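Side-chain contacts in antigen 43 (Escherichia coli, PDB 4KH3), which is a self-associating autotransporter of the bacterial surface that clumps cells together by a Velcro-like mechanism and is linked to aggregation and biofilms: residues Thr418-Thr423 and Leu459-Val464; Gly349-Ser352 and Ala356-Ile359. One frame throughout, in Å; residues are numbered along the deposited sequence.

Interaction 1 (Thr418-Thr423 and Leu459-Val464)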
loop_
_atom_site.group_PDB
_atom_site.type_symbol
_atom_site.label_atom_id
_atom_site.label_comp_id
_atom_site.label_asym_id
_atom_site.label_seq_id
_atom_site.Cartn_x
_atom_site.Cartn_y
_atom_site.Cartn_z
ATOM N N THR A 418 24.731 1.391 28.882
ATOM C CA THR A 418 23.548 2.043 29.429
ATOM C C THR A 418 23.702 2.026 30.943
ATOM O O THR A 418 24.397 1.174 31.482
ATOM C CB THR A 418 22.263 1.302 28.973
ATOM O OG1 THR A 418 22.187 1.318 27.541
ATOM C CG2 THR A 418 21.003 1.920 29.559
ATOM N N VAL A 419 23.072 2.975 31.623
ATOM C CA VAL A 419 23.227 3.116 33.057
ATOM C C VAL A 419 21.883 2.965 33.748
ATOM O O VAL A 419 20.883 3.515 33.297
ATOM C CB VAL A 419 23.813 4.507 33.393
ATOM C CG1 VAL A 419 23.753 4.790 34.892
ATOM C CG2 VAL A 419 25.242 4.621 32.865
ATOM N N ASN A 420 21.854 2.209 34.836
ATOM C CA ASN A 420 20.683 2.192 35.707
ATOM C C ASN A 420 21.088 2.262 37.180
ATOM O O ASN A 420 21.852 1.427 37.672
ATOM C CB ASN A 420 19.816 0.957 35.463
ATOM C CG ASN A 420 18.710 0.822 36.487
ATOM O OD1 ASN A 420 18.009 1.787 36.785
ATOM N ND2 ASN A 420 18.561 -0.371 37.051
ATOM N N ASN A 421 20.575 3.267 37.875
ATOM C CA ASN A 421 20.866 3.456 39.286
ATOM C C ASN A 421 19.564 3.379 40.066
ATOM O O ASN A 421 19.552 3.463 41.295
ATOM C CB ASN A 421 21.570 4.803 39.530
ATOM C CG ASN A 421 22.976 4.857 38.917
ATOM O OD1 ASN A 421 23.743 3.897 38.993
ATOM N ND2 ASN A 421 23.310 5.983 38.305
ATOM N N ASP A 422 18.461 3.221 39.339
ATOM C CA ASP A 422 17.156 3.079 39.971
ATOM C C ASP A 422 16.627 1.657 39.807
ATOM O O ASP A 422 17.381 0.695 39.915
ATOM C CB ASP A 422 16.164 4.108 39.431
ATOM C CG ASP A 422 16.688 5.537 39.523
ATOM O OD1 ASP A 422 17.751 5.754 40.136
ATOM O OD2 ASP A 422 16.031 6.450 38.985
ATOM N N THR A 423 15.336 1.516 39.542
ATOM C CA THR A 423 14.721 0.199 39.571
ATOM C C THR A 423 14.279 -0.333 38.205
ATOM O O THR A 423 13.428 0.248 37.544
ATOM C CB THR A 423 13.527 0.198 40.515
ATOM O OG1 THR A 423 13.966 0.581 41.824
ATOM C CG2 THR A 423 12.889 -1.182 40.568
ATOM N N LEU A 459 26.016 -7.145 32.796
ATOM C CA LEU A 459 25.075 -6.596 33.762
ATOM C C LEU A 459 25.709 -6.381 35.138
ATOM O O LEU A 459 26.031 -7.333 35.845
ATOM C CB LEU A 459 23.857 -7.506 33.882
ATOM C CG LEU A 459 22.843 -7.033 34.913
ATOM C CD1 LEU A 459 22.287 -5.687 34.507
ATOM C CD2 LEU A 459 21.732 -8.048 35.048
ATOM N N THR A 460 25.889 -5.119 35.509
ATOM C CA THR A 460 26.424 -4.782 36.813
ATOM C C THR A 460 25.417 -3.951 37.582
ATOM O O THR A 460 25.135 -2.808 37.232
ATOM C CB THR A 460 27.716 -3.996 36.699
ATOM O OG1 THR A 460 28.639 -4.718 35.874
ATOM C CG2 THR A 460 28.314 -3.790 38.082
ATOM N N GLN A 461 24.865 -4.543 38.627
ATOM C CA GLN A 461 23.834 -3.898 39.418
ATOM C C GLN A 461 24.117 -4.205 40.868
ATOM O O GLN A 461 24.906 -5.102 41.173
ATOM C CB GLN A 461 22.451 -4.429 39.037
ATOM C CG GLN A 461 21.996 -4.052 37.630
ATOM C CD GLN A 461 21.661 -2.572 37.497
ATOM O OE1 GLN A 461 20.509 -2.167 37.677
ATOM N NE2 GLN A 461 22.673 -1.757 37.189
ATOM N N LYS A 462 23.481 -3.461 41.760
ATOM C CA LYS A 462 23.724 -3.639 43.177
ATOM C C LYS A 462 23.138 -4.965 43.627
ATOM O O LYS A 462 23.766 -5.718 44.364
ATOM C CB LYS A 462 23.097 -2.506 43.974
ATOM C CG LYS A 462 23.405 -2.571 45.464
ATOM C CD LYS A 462 22.312 -1.891 46.287
ATOM C CE LYS A 462 22.744 -1.662 47.734
ATOM N NZ LYS A 462 23.882 -0.700 47.833
ATOM N N ALA A 463 21.928 -5.249 43.165
ATOM C CA ALA A 463 21.222 -6.444 43.586
ATOM C C ALA A 463 20.184 -6.825 42.552
ATOM O O ALA A 463 19.598 -5.962 41.905
ATOM C CB ALA A 463 20.548 -6.216 44.939
ATOM N N VAL A 464 19.960 -8.123 42.400
ATOM C CA VAL A 464 18.826 -8.600 41.636
ATOM C C VAL A 464 17.875 -9.273 42.609
ATOM O O VAL A 464 18.199 -10.305 43.174
ATOM C CB VAL A 464 19.261 -9.604 40.570
ATOM C CG1 VAL A 464 18.045 -10.132 39.805
ATOM C CG2 VAL A 464 20.256 -8.957 39.625
#

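Interaction 2 (Gly349-Ser352 and Ala356-Ile359)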
loop_
_atom_site.group_PDB
_atom_site.type_symbol
_atom_site.label_atom_id
_atom_site.label_comp_id
_atom_site.label_asym_id
_atom_site.label_seq_id
_atom_site.Cartn_x
_atom_site.Cartn_y
_atom_site.Cartn_z
ATOM N N GLY A 349 1.767 13.838 24.925
ATOM C CA GLY A 349 0.451 13.276 24.713
ATOM C C GLY A 349 -0.028 12.470 25.890
ATOM O O GLY A 349 0.527 12.561 26.982
ATOM N N THR A 350 -1.063 11.670 25.666
ATOM C CA THR A 350 -1.620 10.849 26.727
ATOM C C THR A 350 -1.782 9.381 26.291
ATOM O O THR A 350 -2.292 9.098 25.207
ATOM C CB THR A 350 -2.967 11.440 27.236
ATOM O OG1 THR A 350 -3.838 11.667 26.128
ATOM C CG2 THR A 350 -2.742 12.771 27.933
ATOM N N ARG A 351 -1.341 8.456 27.139
ATOM C CA ARG A 351 -1.551 7.023 26.907
ATOM C C ARG A 351 -3.022 6.636 27.016
ATOM O O ARG A 351 -3.871 7.450 27.396
ATOM C CB ARG A 351 -0.734 6.186 27.895
ATOM C CG ARG A 351 0.776 6.331 27.743
ATOM C CD ARG A 351 1.440 6.658 29.085
ATOM N NE ARG A 351 0.962 5.787 30.156
ATOM C CZ ARG A 351 1.750 5.087 30.968
ATOM N NH1 ARG A 351 3.073 5.153 30.851
ATOM N NH2 ARG A 351 1.213 4.319 31.900
ATOM N N SER A 352 -3.312 5.380 26.682
ATOM C CA SER A 352 -4.674 4.851 26.738
ATOM C C SER A 352 -5.233 4.945 28.152
ATOM O O SER A 352 -6.418 5.245 28.348
ATOM C CB SER A 352 -4.705 3.402 26.255
ATOM O OG SER A 352 -3.450 3.009 25.726
ATOM N N ALA A 356 -0.023 11.005 31.274
ATOM C CA ALA A 356 0.701 11.852 30.338
ATOM C C ALA A 356 2.056 11.255 30.080
ATOM O O ALA A 356 2.630 10.608 30.948
ATOM C CB ALA A 356 0.848 13.280 30.894
ATOM N N PHE A 357 2.572 11.461 28.878
ATOM C CA PHE A 357 3.943 11.065 28.606
ATOM C C PHE A 357 4.616 12.142 27.777
ATOM O O PHE A 357 3.948 13.005 27.196
ATOM C CB PHE A 357 3.990 9.711 27.896
ATOM C CG PHE A 357 3.365 9.723 26.539
ATOM C CD1 PHE A 357 2.007 9.529 26.388
ATOM C CD2 PHE A 357 4.138 9.941 25.411
ATOM C CE1 PHE A 357 1.428 9.546 25.136
ATOM C CE2 PHE A 357 3.562 9.955 24.158
ATOM C CZ PHE A 357 2.207 9.755 24.022
ATOM N N SER A 358 5.937 12.101 27.712
ATOM C CA SER A 358 6.650 13.128 26.970
ATOM C C SER A 358 8.061 12.726 26.621
ATOM O O SER A 358 8.674 11.884 27.280
ATOM C CB SER A 358 6.681 14.449 27.746
ATOM O OG SER A 358 7.519 14.340 28.882
ATOM N N ILE A 359 8.561 13.339 25.557
ATOM C CA ILE A 359 9.946 13.240 25.174
ATOM C C ILE A 359 10.313 14.665 24.805
ATOM O O ILE A 359 9.516 15.358 24.185
ATOM C CB ILE A 359 10.131 12.339 23.950
ATOM C CG1 ILE A 359 9.373 11.026 24.134
ATOM C CG2 ILE A 359 11.616 12.078 23.687
ATOM C CD1 ILE A 359 9.594 10.037 23.018
#

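Interaction 1 (Thr418-Thr423 and Leu459-Val464)
Asn-420 ND2 gives a hydrogen to Gln-461 OE1 at 2.7 Å, a short though bent bond (134° at the hydrogen) that joins two turns of a right-handed parallel beta-helix. The strands carrying them, 417-420 and 458-461, are not neighbours: strand 437-439 pairs between them, so the contact skips a rung and the two side chains meet directly beyond the end of that strand. A second, weaker bond runs the other way, from Gln-461 NE2 to the backbone oxygen Asn-420 O at 3.3 Å. Both ends of the Gln-461 amide are thus engaged, which should limit its rotation, and NE2 is held more firmly by its hydrogen bond to Thr-460 O, 2.7 Å away and close to the amide plane. A bend at chi2 (-71°) carries the glutamine amide over to its partner, and the two amide planes lie 31° apart.

The Asn-420 amide also bonds within its own segment. Its OD1 accepts from Asp-422 N in an Asx turn, while ND2 makes a weak bond to Asp-422 O, so that the amide of this buried residue serves both the turn and a strand two rungs on. Apolar side chains also pack on the pair: Leu-438 on Asn-420 and Val-444 on Gln-461. The turn's amide hydrogen comes from above the carbonyl plane of Asn-420, with Asp-422 N 3.0 Å from OD1.

Interaction 2 (Gly349-Ser352 and Ala356-Ile359)
The ring of Phe-357 lies over Gly-349 and against the backbone that follows it, and this is the close side of the contact. The CA of Gly-349 sits 4.3 Å from the ring centroid, 28° off the normal, in a CH-pi contact over one face. Further along, Phe-357 CE1 comes within 3.3 Å of Thr-350 N in an oblique approach, and Arg-351 N lies at the ring edge, near its plane. With chi1 at 64°, CG is held between the backbone N and the carbonyl carbon, which folds the ring back across the neighbouring strand. Because Gly-349 has no side chain, the aromatic face can settle directly on its main chain.

The two residues form a hydrogen-bonded antiparallel pair in the hairpin of strands 346-350 and 356-360, and the arrangement resembles the aromatic rescue of glycine known from beta sheets. The hairpin departs from the parallel coils of the beta-helix, although strand 346-350 still pairs in parallel with strand 327-333. Phe-357 N to Gly-349 O is 3.0 Å, and the return bond from Gly-349 N to Phe-357 O is longer, 3.3 Å. Ala-356 CA adds a CA-H...O contact to the same glycine oxygen at 3.4 Å. Leu-367 and Val-347 also touch Phe-357.

Arg-351 uses its aliphatic part here: CG lies 3.7 Å from Phe-357 CD1, while bends at chi2 and chi3 lead the guanidinium on to a salt bridge with Asp-353 and a hydrogen bond to Ala-366 O.

Thr-350 and Ala-356 present their side chains to the other face of the hairpin, and there the fit is far looser. They are a non-hydrogen-bonded pair, Ala-356 is exposed to solvent, and the nearest approach of the threonine side chain is Thr-350 CG2 to Ala-356 CA, at 4.3 Å.

In the fold
Interactions 1 and 2 belong to the same elongated beta-helix and occur in series along the chain, with the hairpin of interaction 2 coming first. Their centres lie 26 Å apart and their nearest atoms about 13 Å apart, too far for direct contact. Interaction 2 joins strands close in sequence, where the regular parallel coil is interrupted by antiparallel pairing before strand 363-370 resumes it. Interaction 1 instead links residues from non-adjacent rungs nearer the C-terminal end, its centre about 44 Å from the centre of the chain, against about 29 Å for the centre of interaction 2. Both reach the same set of paired strands, interaction 1 among parallel rungs and interaction 2 at the antiparallel break.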